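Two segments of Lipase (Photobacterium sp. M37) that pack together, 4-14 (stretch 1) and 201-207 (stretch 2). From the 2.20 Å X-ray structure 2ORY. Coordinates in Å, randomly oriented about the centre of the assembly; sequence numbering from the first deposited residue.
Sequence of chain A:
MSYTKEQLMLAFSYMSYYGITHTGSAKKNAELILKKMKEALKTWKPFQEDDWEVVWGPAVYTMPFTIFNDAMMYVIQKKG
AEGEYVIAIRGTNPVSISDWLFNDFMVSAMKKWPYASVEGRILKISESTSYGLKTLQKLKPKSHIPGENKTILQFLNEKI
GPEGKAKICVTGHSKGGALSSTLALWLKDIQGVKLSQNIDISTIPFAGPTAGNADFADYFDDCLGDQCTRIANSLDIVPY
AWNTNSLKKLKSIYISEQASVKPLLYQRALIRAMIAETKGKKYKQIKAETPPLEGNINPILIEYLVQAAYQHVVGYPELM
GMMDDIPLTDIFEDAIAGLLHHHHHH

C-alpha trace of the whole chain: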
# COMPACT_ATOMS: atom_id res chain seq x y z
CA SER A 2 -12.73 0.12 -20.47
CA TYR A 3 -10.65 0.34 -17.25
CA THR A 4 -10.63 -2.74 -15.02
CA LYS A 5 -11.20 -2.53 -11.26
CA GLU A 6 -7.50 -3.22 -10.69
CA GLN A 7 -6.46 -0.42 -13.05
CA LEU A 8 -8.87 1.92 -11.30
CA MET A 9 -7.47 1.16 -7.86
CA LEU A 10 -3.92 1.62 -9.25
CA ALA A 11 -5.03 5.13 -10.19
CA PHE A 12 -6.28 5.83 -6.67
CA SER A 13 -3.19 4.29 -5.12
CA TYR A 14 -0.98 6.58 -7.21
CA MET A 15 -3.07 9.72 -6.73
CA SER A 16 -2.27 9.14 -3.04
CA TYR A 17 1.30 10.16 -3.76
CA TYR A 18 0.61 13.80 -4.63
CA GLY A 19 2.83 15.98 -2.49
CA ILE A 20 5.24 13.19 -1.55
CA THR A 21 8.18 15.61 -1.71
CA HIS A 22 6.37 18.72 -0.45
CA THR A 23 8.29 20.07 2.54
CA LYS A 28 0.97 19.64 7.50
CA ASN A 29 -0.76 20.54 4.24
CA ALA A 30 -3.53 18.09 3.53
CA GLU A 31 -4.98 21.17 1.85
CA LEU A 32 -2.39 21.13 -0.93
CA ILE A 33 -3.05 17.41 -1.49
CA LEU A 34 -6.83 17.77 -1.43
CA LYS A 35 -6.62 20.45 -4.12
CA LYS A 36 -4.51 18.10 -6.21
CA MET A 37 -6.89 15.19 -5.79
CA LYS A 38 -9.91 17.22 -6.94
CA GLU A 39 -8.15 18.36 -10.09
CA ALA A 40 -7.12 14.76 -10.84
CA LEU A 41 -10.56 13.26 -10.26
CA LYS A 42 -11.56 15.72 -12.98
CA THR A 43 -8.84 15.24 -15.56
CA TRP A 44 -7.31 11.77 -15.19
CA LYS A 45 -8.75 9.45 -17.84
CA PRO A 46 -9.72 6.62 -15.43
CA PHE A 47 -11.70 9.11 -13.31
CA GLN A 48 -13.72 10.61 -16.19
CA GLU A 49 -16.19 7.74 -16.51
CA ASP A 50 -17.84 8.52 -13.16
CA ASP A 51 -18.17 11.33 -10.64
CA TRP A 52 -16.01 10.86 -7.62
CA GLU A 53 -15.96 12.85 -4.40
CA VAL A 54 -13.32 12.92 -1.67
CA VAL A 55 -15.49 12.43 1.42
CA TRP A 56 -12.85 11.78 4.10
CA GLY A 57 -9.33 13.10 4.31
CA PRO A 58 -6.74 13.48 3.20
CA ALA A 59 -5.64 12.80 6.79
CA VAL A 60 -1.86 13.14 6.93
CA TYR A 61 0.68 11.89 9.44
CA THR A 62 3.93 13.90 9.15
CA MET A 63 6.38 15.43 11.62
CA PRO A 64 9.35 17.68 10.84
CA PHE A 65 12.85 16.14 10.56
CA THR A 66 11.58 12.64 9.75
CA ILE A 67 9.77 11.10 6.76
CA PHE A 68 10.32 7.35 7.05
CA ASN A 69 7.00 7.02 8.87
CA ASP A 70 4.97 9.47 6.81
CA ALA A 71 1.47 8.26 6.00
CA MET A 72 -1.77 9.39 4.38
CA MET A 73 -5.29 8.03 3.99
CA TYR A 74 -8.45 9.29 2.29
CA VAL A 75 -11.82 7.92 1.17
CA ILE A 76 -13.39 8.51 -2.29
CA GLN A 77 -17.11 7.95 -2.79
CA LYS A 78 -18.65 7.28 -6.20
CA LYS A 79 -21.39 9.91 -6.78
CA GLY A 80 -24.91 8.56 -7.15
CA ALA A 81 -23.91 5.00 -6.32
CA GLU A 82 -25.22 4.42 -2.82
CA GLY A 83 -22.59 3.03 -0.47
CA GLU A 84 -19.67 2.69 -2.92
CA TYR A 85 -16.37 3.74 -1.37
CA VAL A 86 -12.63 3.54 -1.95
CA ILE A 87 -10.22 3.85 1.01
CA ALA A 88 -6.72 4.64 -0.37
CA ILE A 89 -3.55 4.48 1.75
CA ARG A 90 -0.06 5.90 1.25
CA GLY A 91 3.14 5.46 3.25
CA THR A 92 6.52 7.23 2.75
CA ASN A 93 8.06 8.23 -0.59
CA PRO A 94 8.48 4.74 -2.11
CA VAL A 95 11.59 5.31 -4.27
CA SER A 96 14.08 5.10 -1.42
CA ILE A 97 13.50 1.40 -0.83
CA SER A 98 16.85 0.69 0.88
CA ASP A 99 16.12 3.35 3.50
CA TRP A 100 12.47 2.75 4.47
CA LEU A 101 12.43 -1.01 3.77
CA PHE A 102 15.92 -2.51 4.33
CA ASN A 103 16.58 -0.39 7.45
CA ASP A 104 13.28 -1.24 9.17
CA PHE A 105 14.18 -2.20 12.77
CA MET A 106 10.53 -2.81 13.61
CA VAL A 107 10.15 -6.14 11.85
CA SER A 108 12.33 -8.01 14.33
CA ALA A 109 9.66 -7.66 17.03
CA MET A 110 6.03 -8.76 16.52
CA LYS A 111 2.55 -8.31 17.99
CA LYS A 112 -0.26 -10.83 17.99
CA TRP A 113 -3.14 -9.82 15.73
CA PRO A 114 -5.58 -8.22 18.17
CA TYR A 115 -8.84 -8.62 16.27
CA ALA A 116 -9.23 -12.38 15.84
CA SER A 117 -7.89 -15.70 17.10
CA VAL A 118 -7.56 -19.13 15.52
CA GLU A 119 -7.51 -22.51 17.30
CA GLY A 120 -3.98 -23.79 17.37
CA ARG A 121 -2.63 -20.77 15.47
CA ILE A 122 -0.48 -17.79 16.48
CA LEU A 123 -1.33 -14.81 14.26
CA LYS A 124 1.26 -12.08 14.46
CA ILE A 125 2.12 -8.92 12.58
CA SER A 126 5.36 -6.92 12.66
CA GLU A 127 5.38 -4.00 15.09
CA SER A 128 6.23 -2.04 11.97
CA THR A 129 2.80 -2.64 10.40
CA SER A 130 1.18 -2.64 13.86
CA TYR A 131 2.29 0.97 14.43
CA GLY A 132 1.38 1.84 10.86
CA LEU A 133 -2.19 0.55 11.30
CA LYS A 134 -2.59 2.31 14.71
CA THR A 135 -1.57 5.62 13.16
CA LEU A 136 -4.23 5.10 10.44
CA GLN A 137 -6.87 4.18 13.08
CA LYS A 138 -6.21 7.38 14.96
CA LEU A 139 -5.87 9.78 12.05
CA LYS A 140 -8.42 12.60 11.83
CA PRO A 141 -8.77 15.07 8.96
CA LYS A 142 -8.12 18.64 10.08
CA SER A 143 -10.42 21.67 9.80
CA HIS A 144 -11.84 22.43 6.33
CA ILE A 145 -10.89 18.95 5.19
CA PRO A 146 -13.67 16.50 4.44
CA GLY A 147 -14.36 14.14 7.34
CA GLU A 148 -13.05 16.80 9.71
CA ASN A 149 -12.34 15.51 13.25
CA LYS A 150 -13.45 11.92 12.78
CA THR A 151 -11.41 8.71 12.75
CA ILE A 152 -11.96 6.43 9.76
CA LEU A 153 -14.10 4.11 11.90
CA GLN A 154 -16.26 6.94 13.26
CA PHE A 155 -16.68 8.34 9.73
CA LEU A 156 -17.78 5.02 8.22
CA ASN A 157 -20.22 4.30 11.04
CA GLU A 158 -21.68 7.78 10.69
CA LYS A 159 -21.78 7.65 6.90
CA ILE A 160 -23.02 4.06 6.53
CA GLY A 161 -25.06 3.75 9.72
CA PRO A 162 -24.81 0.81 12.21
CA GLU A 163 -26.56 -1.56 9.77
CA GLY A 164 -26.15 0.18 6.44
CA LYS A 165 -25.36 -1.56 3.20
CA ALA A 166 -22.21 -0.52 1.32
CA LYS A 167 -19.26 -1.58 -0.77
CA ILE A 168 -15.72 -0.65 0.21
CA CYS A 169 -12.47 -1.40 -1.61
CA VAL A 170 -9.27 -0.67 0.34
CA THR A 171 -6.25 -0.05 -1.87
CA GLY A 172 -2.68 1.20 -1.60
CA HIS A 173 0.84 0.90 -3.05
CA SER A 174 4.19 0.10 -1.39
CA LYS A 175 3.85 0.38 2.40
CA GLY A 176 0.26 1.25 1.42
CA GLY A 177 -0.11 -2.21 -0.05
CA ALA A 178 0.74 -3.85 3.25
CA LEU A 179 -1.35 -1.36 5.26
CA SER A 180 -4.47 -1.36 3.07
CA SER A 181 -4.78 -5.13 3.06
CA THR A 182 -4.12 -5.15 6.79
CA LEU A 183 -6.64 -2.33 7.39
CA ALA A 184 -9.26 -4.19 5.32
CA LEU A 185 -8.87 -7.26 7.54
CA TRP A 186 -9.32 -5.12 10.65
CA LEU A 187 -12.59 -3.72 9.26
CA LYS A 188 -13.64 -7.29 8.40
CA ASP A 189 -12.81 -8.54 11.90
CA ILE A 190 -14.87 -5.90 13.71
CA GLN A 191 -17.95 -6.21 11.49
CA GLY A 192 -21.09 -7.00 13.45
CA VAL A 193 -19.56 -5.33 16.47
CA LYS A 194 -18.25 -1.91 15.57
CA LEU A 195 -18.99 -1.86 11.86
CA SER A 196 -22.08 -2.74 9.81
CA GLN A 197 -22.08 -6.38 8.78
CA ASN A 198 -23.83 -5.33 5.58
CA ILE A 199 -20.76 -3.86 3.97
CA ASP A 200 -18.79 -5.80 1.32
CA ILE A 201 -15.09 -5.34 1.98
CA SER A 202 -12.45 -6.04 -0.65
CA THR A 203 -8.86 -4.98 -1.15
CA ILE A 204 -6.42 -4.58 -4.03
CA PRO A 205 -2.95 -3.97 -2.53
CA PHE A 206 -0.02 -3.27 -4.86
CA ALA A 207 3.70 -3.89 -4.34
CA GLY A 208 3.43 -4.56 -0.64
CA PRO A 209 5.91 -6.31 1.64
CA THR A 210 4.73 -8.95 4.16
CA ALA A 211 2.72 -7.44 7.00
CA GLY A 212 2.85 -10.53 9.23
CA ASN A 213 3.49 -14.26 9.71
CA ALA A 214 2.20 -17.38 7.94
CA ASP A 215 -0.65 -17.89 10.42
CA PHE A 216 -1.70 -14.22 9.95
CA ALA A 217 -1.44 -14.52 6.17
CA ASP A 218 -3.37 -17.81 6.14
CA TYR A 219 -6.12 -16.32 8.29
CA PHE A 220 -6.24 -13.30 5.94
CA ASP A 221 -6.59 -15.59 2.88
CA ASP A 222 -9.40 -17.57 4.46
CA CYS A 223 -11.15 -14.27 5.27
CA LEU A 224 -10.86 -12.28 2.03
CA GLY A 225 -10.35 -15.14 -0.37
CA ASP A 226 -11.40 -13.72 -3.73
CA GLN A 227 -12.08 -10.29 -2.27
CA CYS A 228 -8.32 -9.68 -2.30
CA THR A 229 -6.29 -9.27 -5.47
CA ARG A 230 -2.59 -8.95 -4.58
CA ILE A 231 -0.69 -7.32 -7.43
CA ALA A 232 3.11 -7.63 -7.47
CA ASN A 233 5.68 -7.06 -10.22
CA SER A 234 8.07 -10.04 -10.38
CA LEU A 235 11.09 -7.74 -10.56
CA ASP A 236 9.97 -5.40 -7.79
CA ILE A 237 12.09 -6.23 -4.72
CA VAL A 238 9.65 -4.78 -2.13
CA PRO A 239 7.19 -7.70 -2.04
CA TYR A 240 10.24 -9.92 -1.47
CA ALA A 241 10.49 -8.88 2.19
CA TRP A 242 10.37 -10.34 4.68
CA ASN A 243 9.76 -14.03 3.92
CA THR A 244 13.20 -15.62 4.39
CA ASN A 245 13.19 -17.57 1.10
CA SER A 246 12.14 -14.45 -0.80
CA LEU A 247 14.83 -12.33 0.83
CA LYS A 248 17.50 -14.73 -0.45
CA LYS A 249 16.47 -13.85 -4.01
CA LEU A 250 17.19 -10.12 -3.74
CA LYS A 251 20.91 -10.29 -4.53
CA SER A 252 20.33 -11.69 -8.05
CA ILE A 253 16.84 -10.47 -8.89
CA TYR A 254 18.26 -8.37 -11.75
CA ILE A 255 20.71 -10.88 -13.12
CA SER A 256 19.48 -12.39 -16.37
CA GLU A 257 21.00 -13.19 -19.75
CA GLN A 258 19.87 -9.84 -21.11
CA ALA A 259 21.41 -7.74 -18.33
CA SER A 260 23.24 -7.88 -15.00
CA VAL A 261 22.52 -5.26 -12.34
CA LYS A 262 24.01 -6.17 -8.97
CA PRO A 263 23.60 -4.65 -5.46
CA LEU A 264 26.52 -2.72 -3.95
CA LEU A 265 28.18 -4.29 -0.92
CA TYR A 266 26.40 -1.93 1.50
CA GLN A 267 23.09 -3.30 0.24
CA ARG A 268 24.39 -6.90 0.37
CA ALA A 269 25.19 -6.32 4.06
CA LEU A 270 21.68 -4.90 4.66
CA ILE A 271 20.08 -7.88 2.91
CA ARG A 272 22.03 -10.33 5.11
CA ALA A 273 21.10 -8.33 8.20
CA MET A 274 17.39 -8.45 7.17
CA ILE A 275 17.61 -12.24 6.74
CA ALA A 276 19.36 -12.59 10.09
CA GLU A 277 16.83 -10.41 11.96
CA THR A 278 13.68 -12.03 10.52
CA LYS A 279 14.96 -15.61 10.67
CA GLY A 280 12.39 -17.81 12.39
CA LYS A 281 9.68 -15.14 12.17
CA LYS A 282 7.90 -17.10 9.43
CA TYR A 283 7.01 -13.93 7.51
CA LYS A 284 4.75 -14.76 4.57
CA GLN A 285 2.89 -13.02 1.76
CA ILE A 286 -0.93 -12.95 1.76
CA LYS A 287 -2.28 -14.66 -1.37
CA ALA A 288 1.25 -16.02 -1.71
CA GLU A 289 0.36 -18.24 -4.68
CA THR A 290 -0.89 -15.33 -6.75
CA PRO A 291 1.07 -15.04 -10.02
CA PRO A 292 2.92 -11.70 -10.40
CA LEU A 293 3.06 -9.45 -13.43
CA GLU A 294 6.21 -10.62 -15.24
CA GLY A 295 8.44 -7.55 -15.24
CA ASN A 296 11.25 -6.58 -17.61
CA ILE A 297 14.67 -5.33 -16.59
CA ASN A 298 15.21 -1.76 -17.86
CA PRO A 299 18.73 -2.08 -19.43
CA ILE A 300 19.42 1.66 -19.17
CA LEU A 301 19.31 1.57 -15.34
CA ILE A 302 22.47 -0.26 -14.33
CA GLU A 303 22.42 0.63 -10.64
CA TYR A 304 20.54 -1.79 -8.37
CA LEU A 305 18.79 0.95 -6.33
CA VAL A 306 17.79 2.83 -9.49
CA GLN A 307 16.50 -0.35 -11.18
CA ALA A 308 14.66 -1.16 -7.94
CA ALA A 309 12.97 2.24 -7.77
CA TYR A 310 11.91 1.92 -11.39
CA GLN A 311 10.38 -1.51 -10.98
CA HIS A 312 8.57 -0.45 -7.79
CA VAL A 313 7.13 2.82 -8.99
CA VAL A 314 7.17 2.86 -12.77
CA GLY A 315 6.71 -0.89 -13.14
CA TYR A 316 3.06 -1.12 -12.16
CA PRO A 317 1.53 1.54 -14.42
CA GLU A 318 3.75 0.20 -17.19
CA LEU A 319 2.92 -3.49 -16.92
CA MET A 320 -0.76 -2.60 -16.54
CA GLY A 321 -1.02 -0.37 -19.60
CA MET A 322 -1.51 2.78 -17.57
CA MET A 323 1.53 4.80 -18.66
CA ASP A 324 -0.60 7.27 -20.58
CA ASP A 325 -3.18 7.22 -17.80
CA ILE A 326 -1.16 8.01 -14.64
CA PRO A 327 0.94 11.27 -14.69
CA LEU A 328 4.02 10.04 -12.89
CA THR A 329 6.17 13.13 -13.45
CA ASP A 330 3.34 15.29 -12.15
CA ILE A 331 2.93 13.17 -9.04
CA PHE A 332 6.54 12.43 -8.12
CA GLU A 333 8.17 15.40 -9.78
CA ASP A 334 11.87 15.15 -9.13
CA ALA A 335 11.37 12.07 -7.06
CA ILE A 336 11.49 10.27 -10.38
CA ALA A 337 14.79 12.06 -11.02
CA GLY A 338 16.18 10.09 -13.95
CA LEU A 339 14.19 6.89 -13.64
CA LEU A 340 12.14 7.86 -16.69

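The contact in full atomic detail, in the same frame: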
# COMPACT_ATOMS: atom_id res chain seq x y z
N THR A 4 -10.24 -1.70 -15.96
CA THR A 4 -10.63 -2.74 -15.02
C THR A 4 -10.61 -2.17 -13.59
O THR A 4 -10.11 -1.06 -13.35
CB THR A 4 -9.67 -3.94 -15.07
OG1 THR A 4 -8.40 -3.53 -14.55
CG2 THR A 4 -9.51 -4.44 -16.51
N LYS A 5 -11.16 -2.93 -12.65
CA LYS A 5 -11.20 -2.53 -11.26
C LYS A 5 -9.77 -2.34 -10.75
O LYS A 5 -9.47 -1.36 -10.08
CB LYS A 5 -11.92 -3.59 -10.42
CG LYS A 5 -12.09 -3.26 -8.94
CD LYS A 5 -12.80 -4.41 -8.22
CE LYS A 5 -12.88 -4.18 -6.72
NZ LYS A 5 -13.67 -2.96 -6.45
N GLU A 6 -8.89 -3.27 -11.11
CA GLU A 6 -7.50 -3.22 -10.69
C GLU A 6 -6.80 -1.97 -11.19
O GLU A 6 -6.04 -1.34 -10.46
CB GLU A 6 -6.76 -4.47 -11.16
CG GLU A 6 -7.34 -5.72 -10.58
CD GLU A 6 -8.25 -6.45 -11.54
OE1 GLU A 6 -9.22 -5.85 -12.08
OE2 GLU A 6 -7.98 -7.65 -11.75
N GLN A 7 -7.05 -1.62 -12.45
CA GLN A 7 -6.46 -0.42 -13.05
C GLN A 7 -7.00 0.83 -12.35
O GLN A 7 -6.29 1.81 -12.16
CB GLN A 7 -6.80 -0.35 -14.54
CG GLN A 7 -6.25 -1.51 -15.34
CD GLN A 7 -6.66 -1.41 -16.79
OE1 GLN A 7 -7.84 -1.52 -17.13
NE2 GLN A 7 -5.68 -1.20 -17.67
N LEU A 8 -8.27 0.78 -11.97
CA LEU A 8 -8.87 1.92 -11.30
C LEU A 8 -8.22 2.14 -9.96
O LEU A 8 -7.84 3.25 -9.63
CB LEU A 8 -10.37 1.72 -11.13
CG LEU A 8 -11.10 2.88 -10.46
CD1 LEU A 8 -10.96 4.14 -11.30
CD2 LEU A 8 -12.56 2.52 -10.30
N MET A 9 -8.10 1.07 -9.18
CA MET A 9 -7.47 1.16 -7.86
C MET A 9 -5.98 1.56 -7.95
O MET A 9 -5.43 2.15 -7.02
CB MET A 9 -7.61 -0.18 -7.13
CG MET A 9 -9.06 -0.60 -6.84
SD MET A 9 -10.12 0.64 -6.07
CE MET A 9 -9.59 0.59 -4.49
N LEU A 10 -5.32 1.24 -9.06
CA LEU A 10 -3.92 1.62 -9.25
C LEU A 10 -3.89 3.14 -9.34
O LEU A 10 -3.00 3.79 -8.81
CB LEU A 10 -3.36 1.04 -10.55
CG LEU A 10 -1.89 1.42 -10.81
CD1 LEU A 10 -1.03 0.70 -9.76
CD2 LEU A 10 -1.46 1.03 -12.22
N ALA A 11 -4.89 3.69 -10.02
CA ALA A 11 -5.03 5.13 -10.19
C ALA A 11 -5.23 5.82 -8.84
O ALA A 11 -4.67 6.89 -8.60
CB ALA A 11 -6.20 5.44 -11.13
N PHE A 12 -6.04 5.23 -7.98
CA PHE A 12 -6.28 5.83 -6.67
C PHE A 12 -5.06 5.67 -5.78
O PHE A 12 -4.74 6.55 -4.99
CB PHE A 12 -7.48 5.16 -5.99
CG PHE A 12 -8.80 5.58 -6.54
CD1 PHE A 12 -9.66 4.65 -7.13
CD2 PHE A 12 -9.21 6.91 -6.44
CE1 PHE A 12 -10.91 5.03 -7.60
CE2 PHE A 12 -10.45 7.31 -6.92
CZ PHE A 12 -11.31 6.36 -7.50
N SER A 13 -4.38 4.54 -5.92
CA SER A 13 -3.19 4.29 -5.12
C SER A 13 -2.12 5.31 -5.48
O SER A 13 -1.41 5.81 -4.60
CB SER A 13 -2.66 2.88 -5.35
OG SER A 13 -3.46 1.91 -4.70
N TYR A 14 -2.00 5.63 -6.77
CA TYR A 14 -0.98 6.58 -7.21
C TYR A 14 -1.33 8.04 -6.97
O TYR A 14 -0.44 8.87 -6.74
CB TYR A 14 -0.61 6.35 -8.68
CG TYR A 14 0.48 5.30 -8.82
CD1 TYR A 14 0.30 4.01 -8.30
CD2 TYR A 14 1.71 5.60 -9.42
CE1 TYR A 14 1.31 3.05 -8.37
CE2 TYR A 14 2.74 4.63 -9.51
CZ TYR A 14 2.52 3.35 -8.98
OH TYR A 14 3.51 2.38 -9.03
N ILE A 201 -16.46 -5.82 1.92
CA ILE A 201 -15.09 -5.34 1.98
C ILE A 201 -14.14 -6.12 1.10
O ILE A 201 -14.04 -7.34 1.20
CB ILE A 201 -14.55 -5.40 3.44
CG1 ILE A 201 -15.44 -4.54 4.35
CG2 ILE A 201 -13.08 -4.96 3.47
CD1 ILE A 201 -15.06 -4.59 5.82
N SER A 202 -13.44 -5.41 0.22
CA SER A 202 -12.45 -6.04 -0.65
C SER A 202 -11.19 -5.19 -0.63
O SER A 202 -11.21 -4.04 -0.19
CB SER A 202 -12.96 -6.09 -2.09
OG SER A 202 -13.31 -4.78 -2.48
N THR A 203 -10.09 -5.74 -1.12
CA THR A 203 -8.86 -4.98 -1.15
C THR A 203 -7.96 -5.38 -2.31
O THR A 203 -7.83 -6.56 -2.64
CB THR A 203 -8.08 -5.14 0.18
OG1 THR A 203 -6.87 -4.39 0.12
CG2 THR A 203 -7.75 -6.60 0.45
N ILE A 204 -7.35 -4.37 -2.94
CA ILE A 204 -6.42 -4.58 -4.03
C ILE A 204 -5.13 -3.85 -3.67
O ILE A 204 -4.94 -2.69 -4.00
CB ILE A 204 -6.99 -4.04 -5.38
CG1 ILE A 204 -8.25 -4.82 -5.75
CG2 ILE A 204 -5.98 -4.26 -6.52
CD1 ILE A 204 -8.88 -4.40 -7.08
N PRO A 205 -4.24 -4.54 -2.95
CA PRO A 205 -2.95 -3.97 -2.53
C PRO A 205 -1.84 -4.22 -3.54
O PRO A 205 -1.64 -5.36 -3.95
CB PRO A 205 -2.69 -4.67 -1.22
CG PRO A 205 -3.21 -6.06 -1.51
CD PRO A 205 -4.48 -5.84 -2.29
N PHE A 206 -1.12 -3.17 -3.91
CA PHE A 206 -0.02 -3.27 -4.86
C PHE A 206 1.35 -3.21 -4.19
O PHE A 206 1.53 -2.53 -3.18
CB PHE A 206 -0.05 -2.12 -5.88
CG PHE A 206 -1.30 -2.05 -6.72
CD1 PHE A 206 -2.47 -1.46 -6.22
CD2 PHE A 206 -1.32 -2.60 -8.00
CE1 PHE A 206 -3.64 -1.43 -6.98
CE2 PHE A 206 -2.49 -2.57 -8.77
CZ PHE A 206 -3.65 -1.98 -8.25
N ALA A 207 2.30 -3.95 -4.75
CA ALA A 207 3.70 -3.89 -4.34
C ALA A 207 3.99 -3.86 -2.84
O ALA A 207 4.94 -3.19 -2.40
CB ALA A 207 4.32 -2.66 -4.99

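What brings a helix and a strand so distant in sequence together? The contact is one of shape, with no hydrogen bond crossing it. The strand alternates: Ser202, Ile204 and Phe206 point their CA-to-CB bonds toward the helix, while Thr203 and Pro205 point away. The helix crosses at 64°, its axis 9.1 Å from the strand's at closest approach, and that gap is filled mainly by Ile204 and Phe206. The stretches bury 359 Å² between them, and these two residues, each with about 90 Å² covered, give the largest shares.

Where does Ile204 fit? Its long arm, extended with chi1 m and chi2 t, carries CD1 into a hollow formed by Lys5, Glu6 and Met9. There Ile204 CD1 lies 3.9 Å from Lys5 CG, 4.0 Å from Glu6 CA and 3.8 Å from Met9 CG. The unbranched, flexible Met9 points toward the strand to offer that carbon. Lys5 and Glu6 can serve here despite their charges because the contact uses their carbons; the Glu6 side chain then leads its carboxylate away. Lys5 CE lies a loose 4.3 Å from Ser202 OG.

How does the Phe206 ring settle against the helix? It reaches the turns spanning Glu6 to Ser13. Leu10 brings a methyl to one face, its CD1 3.8 Å from the centroid of the Phe206 ring, in a CH-pi contact. At the ring edge, Phe206 CZ comes within 3.3 Å of Glu6 O, an oxygen that already accepts the helical bond from Leu10 N. Phe206 CE1 lies 3.9 Å from Met9 C.

Why does a polar serine suit a place beside the ring? Ser13 is small, and its hydroxyl is satisfied within the helix: Ser13 OG donates to Met9 O at 3.1 Å. Ser13 OG can therefore lie 3.8 Å from Phe206 CD1 without needing a partner on the strand.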